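Local coordinates for protein Exo beta-1,2-glucooligosaccharide sophorohydrolase (non-reducing end) (Parabacteroides distasonis ATCC 8503, PDB 5Z06) that hydrolyses linear beta-1,2-glucan and beta-1,2-glucooligosaccharides of four or more glucose units, releasing sophorose from the non-reducing end as a monomeric exo-acting enzyme, at residues A[310-315]-A[320-325]; A[244-249]-A[255-260]; A[80-85]-A[262-267]; A[468-473]-A[488-493]. All coordinates share one frame; numbering follows the deposited sequence.

Overall arrangement
Contact 3 spans the longest sequence separation, bringing a loop of the N-terminal beta region (80-85) to the loop after strand 254-262 of a fibronectin type III-like sandwich. Contact 2 lies within that sandwich and falls between the two segments of contact 3 along the chain; their centres are about 25 Å apart. Contact 1 follows, about 25 Å between centres from contacts 3 and 4, where strand 320-322 leads into helix 323-338. Contact 4 comes last, between helices 467-475 and 485-490, about 50 Å from contact 3, centre to centre, and across the chain's centre from it. Together they trace an enzyme that joins beta modules to a glucoamylase-like helical domain.

Contact 1 (A[310-315]-A[320-325]); sequences ARENIP and MIATGA
Glu312 and Met320 lie side by side, their side chains pointing the same way, and the glutamate meets a different neighbour at each step outward. Its CB packs on Met320 CE at 3.7 Å, and CG also stays near that methyl. CG is anti to the backbone N (chi1 170°), and a bend at chi2 then brings the carboxylate round to Ala322, with OE1 3.3 Å from Ala322 CB. The other oxygen, OE2, makes a salt bridge with Arg76 of the N-terminal region. A glutamate suits this buried place because its methylenes take the apolar contact while its tip pairs with an arginine. Methionine offers a slim, flexible partner, and Phe371 of strand 371-373 packs on both.

The backbones are held by one antiparallel bridge, in which Arg311 and Ile321 form the non-hydrogen-bonded pair, their CA atoms 4.2 Å apart. On one side of it Ala322 N donates to Ala310 O over 2.8 Å, almost in line with the carbonyl (172°). On the other, Glu312 N reaches Met320 O only weakly, at 3.5 Å. A water bridges the same two atoms, donating to Met320 O over 2.6 Å and receiving a weak bond from Glu312 N. Small residues close the far end, where Ala310 CB touches Ala325 CB at 4.2 Å. The motif is a single antiparallel beta bridge whose second arm, 320-322, runs straight into helix 323-338, with Ala322 as its N-cap.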
loop_
_atom_site.group_PDB
_atom_site.type_symbol
_atom_site.label_atom_id
_atom_site.label_comp_id
_atom_site.label_asym_id
_atom_site.label_seq_id
_atom_site.Cartn_x
_atom_site.Cartn_y
_atom_site.Cartn_z
ATOM N N ALA A 310 -6.422 -1.996 11.134
ATOM C CA ALA A 310 -5.850 -1.642 9.861
ATOM C C ALA A 310 -5.813 -2.813 8.934
ATOM O O ALA A 310 -5.283 -3.857 9.266
ATOM C CB ALA A 310 -4.446 -1.092 10.033
ATOM N N ARG A 311 -6.341 -2.605 7.742
ATOM C CA ARG A 311 -6.198 -3.571 6.716
ATOM C C ARG A 311 -4.747 -3.670 6.272
ATOM O O ARG A 311 -3.996 -2.710 6.346
ATOM C CB ARG A 311 -7.151 -3.239 5.566
ATOM C CG ARG A 311 -8.561 -3.568 5.996
ATOM C CD ARG A 311 -9.539 -3.645 4.874
ATOM N NE ARG A 311 -10.276 -2.414 4.815
ATOM C CZ ARG A 311 -11.592 -2.250 4.946
ATOM N NH1 ARG A 311 -12.448 -3.252 5.101
ATOM N NH2 ARG A 311 -12.050 -1.020 4.869
ATOM N N GLU A 312 -4.352 -4.855 5.852
ATOM C CA GLU A 312 -3.030 -5.043 5.307
ATOM C C GLU A 312 -2.777 -4.049 4.188
ATOM O O GLU A 312 -1.725 -3.432 4.127
ATOM C CB GLU A 312 -2.869 -6.455 4.775
ATOM C CG GLU A 312 -1.598 -6.716 3.970
ATOM C CD GLU A 312 -0.304 -6.670 4.750
ATOM O OE1 GLU A 312 -0.252 -6.122 5.882
ATOM O OE2 GLU A 312 0.695 -7.215 4.208
ATOM N N ASN A 313 -3.742 -3.932 3.294
ATOM C CA ASN A 313 -3.632 -3.000 2.181
ATOM C C ASN A 313 -5.001 -2.782 1.575
ATOM O O ASN A 313 -5.891 -3.614 1.738
ATOM C CB ASN A 313 -2.648 -3.503 1.096
ATOM C CG ASN A 313 -3.082 -4.800 0.475
ATOM O OD1 ASN A 313 -2.968 -5.858 1.098
ATOM N ND2 ASN A 313 -3.621 -4.728 -0.740
ATOM N N ILE A 314 -5.123 -1.663 0.868
ATOM C CA ILE A 314 -6.330 -1.285 0.126
ATOM C C ILE A 314 -5.892 -0.875 -1.291
ATOM O O ILE A 314 -5.003 -0.006 -1.437
ATOM C CB ILE A 314 -7.074 -0.131 0.837
ATOM C CG1 ILE A 314 -7.336 -0.499 2.319
ATOM C CG2 ILE A 314 -8.372 0.223 0.112
ATOM C CD1 ILE A 314 -8.091 0.570 3.111
ATOM N N PRO A 315 -6.458 -1.494 -2.329
ATOM C CA PRO A 315 -7.430 -2.566 -2.219
ATOM C C PRO A 315 -6.746 -3.883 -1.920
ATOM O O PRO A 315 -5.770 -4.246 -2.584
ATOM C CB PRO A 315 -8.054 -2.607 -3.601
ATOM C CG PRO A 315 -6.960 -2.147 -4.524
ATOM C CD PRO A 315 -6.196 -1.134 -3.739
ATOM N N MET A 320 -9.212 -8.749 6.357
ATOM C CA MET A 320 -7.995 -9.103 7.026
ATOM C C MET A 320 -7.296 -7.864 7.512
ATOM O O MET A 320 -6.954 -6.991 6.722
ATOM C CB MET A 320 -7.085 -9.873 6.082
ATOM C CG MET A 320 -5.876 -10.449 6.743
ATOM S SD MET A 320 -4.878 -11.278 5.508
ATOM C CE MET A 320 -4.140 -9.875 4.663
ATOM N N ILE A 321 -7.061 -7.817 8.817
ATOM C CA ILE A 321 -6.263 -6.767 9.428
ATOM C C ILE A 321 -4.868 -7.251 9.720
ATOM O O ILE A 321 -4.622 -8.440 9.892
ATOM C CB ILE A 321 -6.937 -6.119 10.650
ATOM C CG1 ILE A 321 -7.128 -7.077 11.827
ATOM C CG2 ILE A 321 -8.244 -5.500 10.223
ATOM C CD1 ILE A 321 -6.039 -6.990 12.867
ATOM N N ALA A 322 -3.938 -6.312 9.663
ATOM C CA ALA A 322 -2.536 -6.570 9.959
ATOM C C ALA A 322 -2.311 -5.949 11.330
ATOM O O ALA A 322 -2.616 -4.781 11.541
ATOM C CB ALA A 322 -1.640 -5.930 8.921
ATOM N N THR A 323 -1.814 -6.746 12.265
ATOM C CA THR A 323 -1.713 -6.308 13.631
ATOM C C THR A 323 -0.615 -5.300 13.850
ATOM O O THR A 323 -0.789 -4.393 14.648
ATOM C CB THR A 323 -1.486 -7.510 14.544
ATOM O OG1 THR A 323 -0.409 -8.268 14.013
ATOM C CG2 THR A 323 -2.745 -8.348 14.571
ATOM N N GLY A 324 0.519 -5.439 13.165
ATOM C CA GLY A 324 1.577 -4.418 13.270
ATOM C C GLY A 324 1.177 -3.060 12.715
ATOM O O GLY A 324 1.336 -2.034 13.381
ATOM N N ALA A 325 0.647 -3.065 11.496
ATOM C CA ALA A 325 0.100 -1.873 10.887
ATOM C C ALA A 325 -0.997 -1.272 11.745
ATOM O O ALA A 325 -1.207 -0.060 11.767
ATOM C CB ALA A 325 -0.460 -2.232 9.528
HETATM O O HOH W 1 -6.472 -6.452 4.182
#

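Contact 2 (A[244-249]-A[255-260]); sequences YTDFLG and AYYKVT
The edge of the Tyr257 ring is met in its own plane by Asp246 OD2, whereas Asp246 N lies over one face of the Tyr244 ring, 3.8 Å above the plane and displaced toward the rim. The carboxylate plane of Asp246 is turned 80° from that of the Tyr257 ring it meets at the edge. This is the interior of a fibronectin type III-like beta sandwich. Strand 243-247 is an outer strand of its three-stranded sheet, strand 254-262 an inner one of the four-stranded sheet, and the side chains meet between the two sheets.

Tyr257 suits the interior between the sheets: the ring is long enough to span it, packing on Ile205 and Arg224, and its hydroxyl delivers a hydrogen bond to Asp246 OD2. The modelled length of 2.3 Å between Tyr257 OH and Asp246 OD2 is very short, so its exact value is doubtful. In Asp246 a chi1 of -165° swings the carboxylate opposite the main-chain nitrogen and extends it toward the facing sheet. There OD2 also forms a salt bridge with Arg224 of strand 219-225, so a buried negative charge has a positive partner. A carboxylate thus linked to an arginine probably stays ionised.

Beside the polar cluster the packing is aliphatic and looser. Leu248 comes from the opposite direction and meets the hydroxyl end, with CD2 4.0 Å from Tyr257 OH, and Leu248 CD1 lies 4.3 Å from Ala255 CB, where the short side chain makes a light apolar contact. The second carboxylate oxygen is taken as well: Tyr244 OH donates to Asp246 OD1 over 2.7 Å, arriving on its anti side, 26° out of the carboxylate plane.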
loop_
_atom_site.group_PDB
_atom_site.type_symbol
_atom_site.label_atom_id
_atom_site.label_comp_id
_atom_site.label_asym_id
_atom_site.label_seq_id
_atom_site.Cartn_x
_atom_site.Cartn_y
_atom_site.Cartn_z
ATOM N N TYR A 244 -12.766 10.197 -3.590
ATOM C CA TYR A 244 -12.037 10.465 -4.803
ATOM C C TYR A 244 -11.155 11.681 -4.619
ATOM O O TYR A 244 -11.593 12.699 -4.072
ATOM C CB TYR A 244 -12.987 10.641 -5.983
ATOM C CG TYR A 244 -12.267 11.151 -7.189
ATOM C CD1 TYR A 244 -11.285 10.376 -7.801
ATOM C CD2 TYR A 244 -12.524 12.422 -7.692
ATOM C CE1 TYR A 244 -10.584 10.841 -8.896
ATOM C CE2 TYR A 244 -11.847 12.890 -8.800
ATOM C CZ TYR A 244 -10.882 12.106 -9.391
ATOM O OH TYR A 244 -10.225 12.598 -10.472
ATOM N N THR A 245 -9.911 11.536 -5.064
ATOM C CA THR A 245 -8.919 12.563 -4.993
ATOM C C THR A 245 -8.692 13.110 -6.390
ATOM O O THR A 245 -8.138 12.437 -7.258
ATOM C CB THR A 245 -7.636 12.010 -4.368
ATOM O OG1 THR A 245 -7.870 11.786 -2.970
ATOM C CG2 THR A 245 -6.487 12.984 -4.535
ATOM N N ASP A 246 -9.127 14.347 -6.597
ATOM C CA ASP A 246 -9.002 14.966 -7.875
ATOM C C ASP A 246 -7.801 15.857 -7.835
ATOM O O ASP A 246 -7.850 16.953 -7.271
ATOM C CB ASP A 246 -10.221 15.798 -8.226
ATOM C CG ASP A 246 -10.256 16.156 -9.696
ATOM O OD1 ASP A 246 -9.896 15.295 -10.534
ATOM O OD2 ASP A 246 -10.634 17.301 -10.015
ATOM N N PHE A 247 -6.727 15.395 -8.455
ATOM C CA PHE A 247 -5.529 16.174 -8.502
ATOM C C PHE A 247 -5.617 17.163 -9.661
ATOM O O PHE A 247 -5.394 16.795 -10.794
ATOM C CB PHE A 247 -4.292 15.292 -8.632
ATOM C CG PHE A 247 -3.038 16.032 -8.333
ATOM C CD1 PHE A 247 -2.370 16.723 -9.333
ATOM C CD2 PHE A 247 -2.572 16.106 -7.041
ATOM C CE1 PHE A 247 -1.212 17.421 -9.049
ATOM C CE2 PHE A 247 -1.439 16.824 -6.744
ATOM C CZ PHE A 247 -0.744 17.477 -7.749
ATOM N N LEU A 248 -5.930 18.411 -9.357
ATOM C CA LEU A 248 -6.006 19.475 -10.366
ATOM C C LEU A 248 -4.640 19.976 -10.764
ATOM O O LEU A 248 -4.456 20.425 -11.879
ATOM C CB LEU A 248 -6.828 20.666 -9.852
ATOM C CG LEU A 248 -8.265 20.276 -9.518
ATOM C CD1 LEU A 248 -8.919 21.333 -8.645
ATOM C CD2 LEU A 248 -9.052 20.050 -10.796
ATOM N N GLY A 249 -3.688 19.920 -9.845
ATOM C CA GLY A 249 -2.338 20.422 -10.093
ATOM C C GLY A 249 -2.241 21.925 -10.229
ATOM O O GLY A 249 -1.242 22.405 -10.685
ATOM N N ALA A 255 -13.541 23.831 -8.503
ATOM C CA ALA A 255 -14.166 22.711 -9.200
ATOM C C ALA A 255 -15.393 22.236 -8.446
ATOM O O ALA A 255 -15.463 22.321 -7.226
ATOM C CB ALA A 255 -13.183 21.564 -9.409
ATOM N N TYR A 256 -16.357 21.758 -9.214
ATOM C CA TYR A 256 -17.611 21.265 -8.713
ATOM C C TYR A 256 -17.622 19.797 -9.035
ATOM O O TYR A 256 -17.088 19.383 -10.066
ATOM C CB TYR A 256 -18.807 21.926 -9.422
ATOM C CG TYR A 256 -18.878 23.434 -9.340
ATOM C CD1 TYR A 256 -18.034 24.227 -10.127
ATOM C CD2 TYR A 256 -19.816 24.074 -8.527
ATOM C CE1 TYR A 256 -18.094 25.608 -10.089
ATOM C CE2 TYR A 256 -19.886 25.471 -8.483
ATOM C CZ TYR A 256 -19.020 26.226 -9.278
ATOM O OH TYR A 256 -19.028 27.595 -9.280
ATOM N N TYR A 257 -18.245 19.020 -8.166
ATOM C CA TYR A 257 -18.246 17.575 -8.299
ATOM C C TYR A 257 -19.613 16.963 -8.037
ATOM O O TYR A 257 -20.378 17.413 -7.187
ATOM C CB TYR A 257 -17.222 16.948 -7.360
ATOM C CG TYR A 257 -15.820 17.357 -7.667
ATOM C CD1 TYR A 257 -15.048 16.639 -8.564
ATOM C CD2 TYR A 257 -15.255 18.464 -7.048
ATOM C CE1 TYR A 257 -13.737 17.024 -8.850
ATOM C CE2 TYR A 257 -13.958 18.867 -7.335
ATOM C CZ TYR A 257 -13.203 18.138 -8.224
ATOM O OH TYR A 257 -11.922 18.509 -8.480
ATOM N N LYS A 258 -19.857 15.885 -8.762
ATOM C CA LYS A 258 -21.118 15.212 -8.797
ATOM C C LYS A 258 -20.742 13.759 -8.966
ATOM O O LYS A 258 -19.880 13.427 -9.790
ATOM C CB LYS A 258 -21.869 15.691 -10.028
ATOM C CG LYS A 258 -23.354 15.880 -9.883
ATOM C CD LYS A 258 -23.884 16.745 -11.030
ATOM C CE LYS A 258 -23.454 16.192 -12.390
ATOM N NZ LYS A 258 -24.256 16.737 -13.513
ATOM N N VAL A 259 -21.384 12.889 -8.205
ATOM C CA VAL A 259 -21.055 11.479 -8.271
ATOM C C VAL A 259 -22.314 10.672 -8.550
ATOM O O VAL A 259 -23.367 10.919 -7.959
ATOM C CB VAL A 259 -20.396 11.041 -6.960
ATOM C CG1 VAL A 259 -20.098 9.543 -6.966
ATOM C CG2 VAL A 259 -19.126 11.850 -6.738
ATOM N N THR A 260 -22.190 9.697 -9.440
ATOM C CA THR A 260 -23.265 8.734 -9.690
ATOM C C THR A 260 -22.768 7.338 -9.337
ATOM O O THR A 260 -21.567 7.119 -9.264
ATOM C CB THR A 260 -23.700 8.749 -11.176
ATOM O OG1 THR A 260 -22.617 8.327 -12.000
ATOM C CG2 THR A 260 -24.138 10.141 -11.623
#

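Contact 3 (A[80-85]-A[262-267]); sequences FFREPS and VDYALN
A type I beta turn, Asp263 to Leu266, in the loop between the last two strands of the fibronectin type III-like sandwich presents Tyr264 to Arg82 on a loop of the N-terminal beta region. The side chains approach from opposite directions. Arg82 runs extended from CG to NE, and its NH2 donates to Tyr264 OH over 2.9 Å at 158°, with the hydroxyl at the guanidinium edge, close to its plane. NE adds only a weak bond to the same Tyr264 oxygen, at 3.5 Å, and the guanidinium and ring planes are at 82° to each other. Arginine suits the place because its several N-H groups serve more than one partner: NE forms a salt bridge with Asp7 and NH1 one with Asp216, while Tyr264 OH is hydrogen-bonded to Asp7 too. Behind the tyrosine, Asp263 braces the turn. Its OD1 accepts Asn267 N at 3.0 Å, and its OD2 takes Asn267 ND2 at 2.8 Å on the syn lone pair. Residues 80-85 lie between strands 65-71 and 86-93, residues 262-267 begin at the end of strand 254-262 and lead toward strand 275-278, and Tyr264 also packs on Leu180 at the end of strand 169-180.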
loop_
_atom_site.group_PDB
_atom_site.type_symbol
_atom_site.label_atom_id
_atom_site.label_comp_id
_atom_site.label_asym_id
_atom_site.label_seq_id
_atom_site.Cartn_x
_atom_site.Cartn_y
_atom_site.Cartn_z
ATOM N N PHE A 80 -9.761 -13.124 -4.016
ATOM C CA PHE A 80 -11.123 -13.554 -4.150
ATOM C C PHE A 80 -11.774 -12.737 -5.237
ATOM O O PHE A 80 -11.775 -11.519 -5.187
ATOM C CB PHE A 80 -11.854 -13.374 -2.825
ATOM C CG PHE A 80 -11.248 -14.167 -1.712
ATOM C CD1 PHE A 80 -11.330 -15.558 -1.716
ATOM C CD2 PHE A 80 -10.552 -13.540 -0.680
ATOM C CE1 PHE A 80 -10.755 -16.311 -0.701
ATOM C CE2 PHE A 80 -9.983 -14.286 0.340
ATOM C CZ PHE A 80 -10.082 -15.672 0.328
ATOM N N PHE A 81 -12.320 -13.442 -6.216
ATOM C CA PHE A 81 -12.876 -12.867 -7.416
ATOM C C PHE A 81 -14.205 -13.534 -7.706
ATOM O O PHE A 81 -14.476 -14.663 -7.289
ATOM C CB PHE A 81 -11.938 -13.069 -8.617
ATOM C CG PHE A 81 -10.571 -12.477 -8.432
ATOM C CD1 PHE A 81 -10.310 -11.151 -8.778
ATOM C CD2 PHE A 81 -9.538 -13.237 -7.893
ATOM C CE1 PHE A 81 -9.044 -10.602 -8.597
ATOM C CE2 PHE A 81 -8.268 -12.689 -7.710
ATOM C CZ PHE A 81 -8.024 -11.375 -8.065
ATOM N N ARG A 82 -15.024 -12.820 -8.450
ATOM C CA ARG A 82 -16.244 -13.374 -8.995
ATOM C C ARG A 82 -15.832 -14.440 -9.969
ATOM O O ARG A 82 -14.803 -14.307 -10.644
ATOM C CB ARG A 82 -17.021 -12.309 -9.740
ATOM C CG ARG A 82 -17.541 -11.207 -8.872
ATOM C CD ARG A 82 -18.438 -10.339 -9.695
ATOM N NE ARG A 82 -18.536 -8.981 -9.174
ATOM C CZ ARG A 82 -19.313 -8.567 -8.161
ATOM N NH1 ARG A 82 -20.100 -9.395 -7.472
ATOM N NH2 ARG A 82 -19.299 -7.286 -7.840
ATOM N N GLU A 83 -16.615 -15.509 -10.046
ATOM C CA GLU A 83 -16.327 -16.562 -11.017
ATOM C C GLU A 83 -16.717 -15.981 -12.364
ATOM O O GLU A 83 -17.848 -15.539 -12.527
ATOM C CB GLU A 83 -17.078 -17.839 -10.688
ATOM C CG GLU A 83 -16.615 -18.436 -9.367
ATOM C CD GLU A 83 -17.198 -19.809 -9.103
ATOM O OE1 GLU A 83 -18.081 -20.245 -9.876
ATOM O OE2 GLU A 83 -16.765 -20.454 -8.126
ATOM N N PRO A 84 -15.746 -15.867 -13.288
ATOM C CA PRO A 84 -16.051 -15.187 -14.506
ATOM C C PRO A 84 -16.455 -16.173 -15.588
ATOM O O PRO A 84 -16.009 -17.314 -15.576
ATOM C CB PRO A 84 -14.721 -14.538 -14.862
ATOM C CG PRO A 84 -13.694 -15.526 -14.416
ATOM C CD PRO A 84 -14.322 -16.272 -13.254
ATOM N N SER A 85 -17.308 -15.718 -16.495
ATOM C CA SER A 85 -17.636 -16.449 -17.716
ATOM C C SER A 85 -17.194 -15.718 -18.967
ATOM O O SER A 85 -17.139 -16.326 -20.031
ATOM C CB SER A 85 -19.141 -16.655 -17.813
ATOM O OG SER A 85 -19.572 -17.612 -16.878
ATOM N N VAL A 262 -22.905 3.382 -10.716
ATOM C CA VAL A 262 -23.061 2.655 -11.965
ATOM C C VAL A 262 -23.118 1.177 -11.612
ATOM O O VAL A 262 -22.264 0.692 -10.878
ATOM C CB VAL A 262 -21.884 2.933 -12.909
ATOM C CG1 VAL A 262 -22.014 2.173 -14.224
ATOM C CG2 VAL A 262 -21.776 4.427 -13.172
ATOM N N ASP A 263 -24.135 0.470 -12.114
ATOM C CA ASP A 263 -24.258 -0.972 -11.885
ATOM C C ASP A 263 -23.516 -1.723 -12.974
ATOM O O ASP A 263 -23.010 -1.110 -13.921
ATOM C CB ASP A 263 -25.736 -1.408 -11.758
ATOM C CG ASP A 263 -26.535 -1.313 -13.069
ATOM O OD1 ASP A 263 -25.967 -1.391 -14.174
ATOM O OD2 ASP A 263 -27.770 -1.168 -12.968
ATOM N N TYR A 264 -23.453 -3.042 -12.856
ATOM C CA TYR A 264 -22.735 -3.854 -13.839
ATOM C C TYR A 264 -23.346 -3.857 -15.244
ATOM O O TYR A 264 -22.644 -4.127 -16.223
ATOM C CB TYR A 264 -22.527 -5.280 -13.326
ATOM C CG TYR A 264 -21.350 -5.371 -12.394
ATOM C CD1 TYR A 264 -21.421 -4.876 -11.096
ATOM C CD2 TYR A 264 -20.146 -5.919 -12.824
ATOM C CE1 TYR A 264 -20.333 -4.957 -10.246
ATOM C CE2 TYR A 264 -19.055 -6.002 -11.988
ATOM C CZ TYR A 264 -19.145 -5.507 -10.701
ATOM O OH TYR A 264 -18.060 -5.599 -9.864
ATOM N N ALA A 265 -24.635 -3.532 -15.346
ATOM C CA ALA A 265 -25.279 -3.304 -16.643
ATOM C C ALA A 265 -24.930 -1.931 -17.225
ATOM O O ALA A 265 -25.356 -1.613 -18.340
ATOM C CB ALA A 265 -26.787 -3.457 -16.527
ATOM N N LEU A 266 -24.161 -1.135 -16.467
ATOM C CA LEU A 266 -23.760 0.220 -16.819
ATOM C C LEU A 266 -24.944 1.185 -16.844
ATOM O O LEU A 266 -24.919 2.189 -17.532
ATOM C CB LEU A 266 -22.922 0.266 -18.109
ATOM C CG LEU A 266 -21.772 -0.745 -18.166
ATOM C CD1 LEU A 266 -20.969 -0.585 -19.441
ATOM C CD2 LEU A 266 -20.843 -0.623 -16.964
ATOM N N ASN A 267 -25.967 0.896 -16.050
ATOM C CA ASN A 267 -26.990 1.899 -15.769
ATOM C C ASN A 267 -26.393 2.839 -14.751
ATOM O O ASN A 267 -25.550 2.441 -13.957
ATOM C CB ASN A 267 -28.260 1.288 -15.182
ATOM C CG ASN A 267 -28.836 0.198 -16.058
ATOM O OD1 ASN A 267 -29.072 0.400 -17.254
ATOM N ND2 ASN A 267 -29.038 -0.973 -15.473
#

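Contact 4 (A[468-473]-A[488-493]); sequences ITYMLA and SGWASQ
Tyr470 and Trp490 make the tight part of this contact. Trp490 CB sits over the face of the tyrosine ring, 3.6 Å from its centroid and 17° off the normal, a CH-pi contact. Over the same face, displaced toward the rim, comes the backbone, with Trp490 N 3.2 Å from Tyr470 CZ. Gly489 allows this closeness, since without a side chain its CA can lie 3.5 Å from Tyr470 OH. The hydroxyl is occupied by hydrogen bonds to Leu460 O and Leu444 N, which would fix the ring's reach toward helix 485-490.

The segments belong to helices 467-475 and 485-490 of the glucoamylase-like region, a member of the six-hairpin clan of helical glycosidases. Helix 485-490 finishes here with a wider pi-type turn, and Ala491 is the first residue to leave helical angles.

Beyond the CB the fit is looser. With chi1 of Trp490 at 162° the indole turns away from the tyrosine. The rings meet obliquely, at 56° between planes, with the centroid of the five-membered ring 5.9 Å from that of Tyr470; Tyr486 and Asn464 lie beside the indole. Away from the contact, the partly exposed Ser488 and Gln493 are polar: Ser488 OG bonds to Pro442 O, while Gln493, suited by its flexible amide, turns back so that NE2 donates to Ala491 O over 2.9 Å, from above the carbonyl plane, and also bonds to Met512 O.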
loop_
_atom_site.group_PDB
_atom_site.type_symbol
_atom_site.label_atom_id
_atom_site.label_comp_id
_atom_site.label_asym_id
_atom_site.label_seq_id
_atom_site.Cartn_x
_atom_site.Cartn_y
_atom_site.Cartn_z
ATOM N N ILE A 468 11.896 -2.909 19.018
ATOM C CA ILE A 468 10.777 -2.692 19.925
ATOM C C ILE A 468 10.219 -4.018 20.423
ATOM O O ILE A 468 9.606 -4.067 21.476
ATOM C CB ILE A 468 9.639 -1.865 19.262
ATOM C CG1 ILE A 468 8.668 -1.308 20.299
ATOM C CG2 ILE A 468 8.856 -2.673 18.220
ATOM C CD1 ILE A 468 9.200 -0.129 21.052
ATOM N N THR A 469 10.413 -5.080 19.635
ATOM C CA THR A 469 10.077 -6.441 20.052
ATOM C C THR A 469 10.881 -6.844 21.295
ATOM O O THR A 469 10.336 -7.398 22.269
ATOM C CB THR A 469 10.314 -7.440 18.911
ATOM O OG1 THR A 469 9.846 -6.885 17.668
ATOM C CG2 THR A 469 9.598 -8.736 19.201
ATOM N N TYR A 470 12.165 -6.539 21.278
ATOM C CA TYR A 470 12.994 -6.760 22.463
ATOM C C TYR A 470 12.661 -5.782 23.558
ATOM O O TYR A 470 12.584 -6.152 24.710
ATOM C CB TYR A 470 14.477 -6.701 22.133
ATOM C CG TYR A 470 14.967 -7.976 21.530
ATOM C CD1 TYR A 470 14.920 -8.181 20.159
ATOM C CD2 TYR A 470 15.457 -9.000 22.342
ATOM C CE1 TYR A 470 15.386 -9.348 19.613
ATOM C CE2 TYR A 470 15.908 -10.181 21.799
ATOM C CZ TYR A 470 15.866 -10.351 20.441
ATOM O OH TYR A 470 16.313 -11.534 19.918
ATOM N N MET A 471 12.438 -4.536 23.186
ATOM C CA MET A 471 12.103 -3.528 24.167
ATOM C C MET A 471 10.876 -3.975 24.925
ATOM O O MET A 471 10.914 -4.057 26.147
ATOM C CB MET A 471 11.836 -2.187 23.518
ATOM C CG MET A 471 13.070 -1.553 22.932
ATOM S SD MET A 471 14.094 -0.811 24.206
ATOM C CE MET A 471 15.655 -1.203 23.457
ATOM N N LEU A 472 9.814 -4.295 24.197
ATOM C CA LEU A 472 8.552 -4.614 24.842
ATOM C C LEU A 472 8.629 -5.908 25.596
ATOM O O LEU A 472 8.071 -6.005 26.687
ATOM C CB LEU A 472 7.384 -4.596 23.869
ATOM C CG LEU A 472 7.033 -3.168 23.433
ATOM C CD1 LEU A 472 6.082 -3.184 22.240
ATOM C CD2 LEU A 472 6.384 -2.385 24.556
ATOM N N ALA A 473 9.350 -6.878 25.042
ATOM C CA ALA A 473 9.595 -8.129 25.731
ATOM C C ALA A 473 10.212 -7.910 27.098
ATOM O O ALA A 473 9.816 -8.546 28.038
ATOM C CB ALA A 473 10.464 -9.055 24.897
ATOM N N SER A 488 22.247 -10.177 23.979
ATOM C CA SER A 488 22.483 -11.572 23.621
ATOM C C SER A 488 21.686 -11.939 22.368
ATOM O O SER A 488 22.097 -12.812 21.605
ATOM C CB SER A 488 22.105 -12.470 24.794
ATOM O OG SER A 488 20.690 -12.626 24.896
ATOM N N GLY A 489 20.557 -11.253 22.159
ATOM C CA GLY A 489 19.653 -11.530 21.048
ATOM C C GLY A 489 19.679 -10.462 19.990
ATOM O O GLY A 489 20.356 -10.604 18.970
ATOM N N TRP A 490 18.935 -9.388 20.243
ATOM C CA TRP A 490 18.909 -8.232 19.358
ATOM C C TRP A 490 20.320 -7.855 18.857
ATOM O O TRP A 490 20.562 -7.850 17.652
ATOM C CB TRP A 490 18.247 -7.066 20.074
ATOM C CG TRP A 490 18.518 -5.800 19.482
ATOM C CD1 TRP A 490 19.380 -4.876 19.927
ATOM C CD2 TRP A 490 17.953 -5.296 18.273
ATOM N NE1 TRP A 490 19.368 -3.783 19.097
ATOM C CE2 TRP A 490 18.504 -4.018 18.064
ATOM C CE3 TRP A 490 16.985 -5.776 17.378
ATOM C CZ2 TRP A 490 18.162 -3.213 16.971
ATOM C CZ3 TRP A 490 16.628 -4.963 16.289
ATOM C CH2 TRP A 490 17.228 -3.701 16.097
ATOM N N ALA A 491 21.246 -7.585 19.777
ATOM C CA ALA A 491 22.613 -7.184 19.407
ATOM C C ALA A 491 23.626 -8.332 19.579
ATOM O O ALA A 491 24.783 -8.102 19.892
ATOM C CB ALA A 491 23.035 -5.958 20.198
ATOM N N SER A 492 23.165 -9.553 19.373
ATOM C CA SER A 492 23.981 -10.738 19.508
ATOM C C SER A 492 25.308 -10.579 18.785
ATOM O O SER A 492 25.341 -10.168 17.619
ATOM C CB SER A 492 23.267 -11.941 18.903
ATOM O OG SER A 492 24.083 -13.102 18.973
ATOM N N GLN A 493 26.387 -10.923 19.487
ATOM C CA GLN A 493 27.707 -10.995 18.887
ATOM C C GLN A 493 28.049 -12.386 18.343
ATOM O O GLN A 493 29.132 -12.570 17.808
ATOM C CB GLN A 493 28.751 -10.527 19.896
ATOM C CG GLN A 493 28.519 -9.102 20.371
ATOM C CD GLN A 493 28.592 -8.118 19.222
ATOM O OE1 GLN A 493 29.655 -7.900 18.646
ATOM N NE2 GLN A 493 27.448 -7.546 18.855
#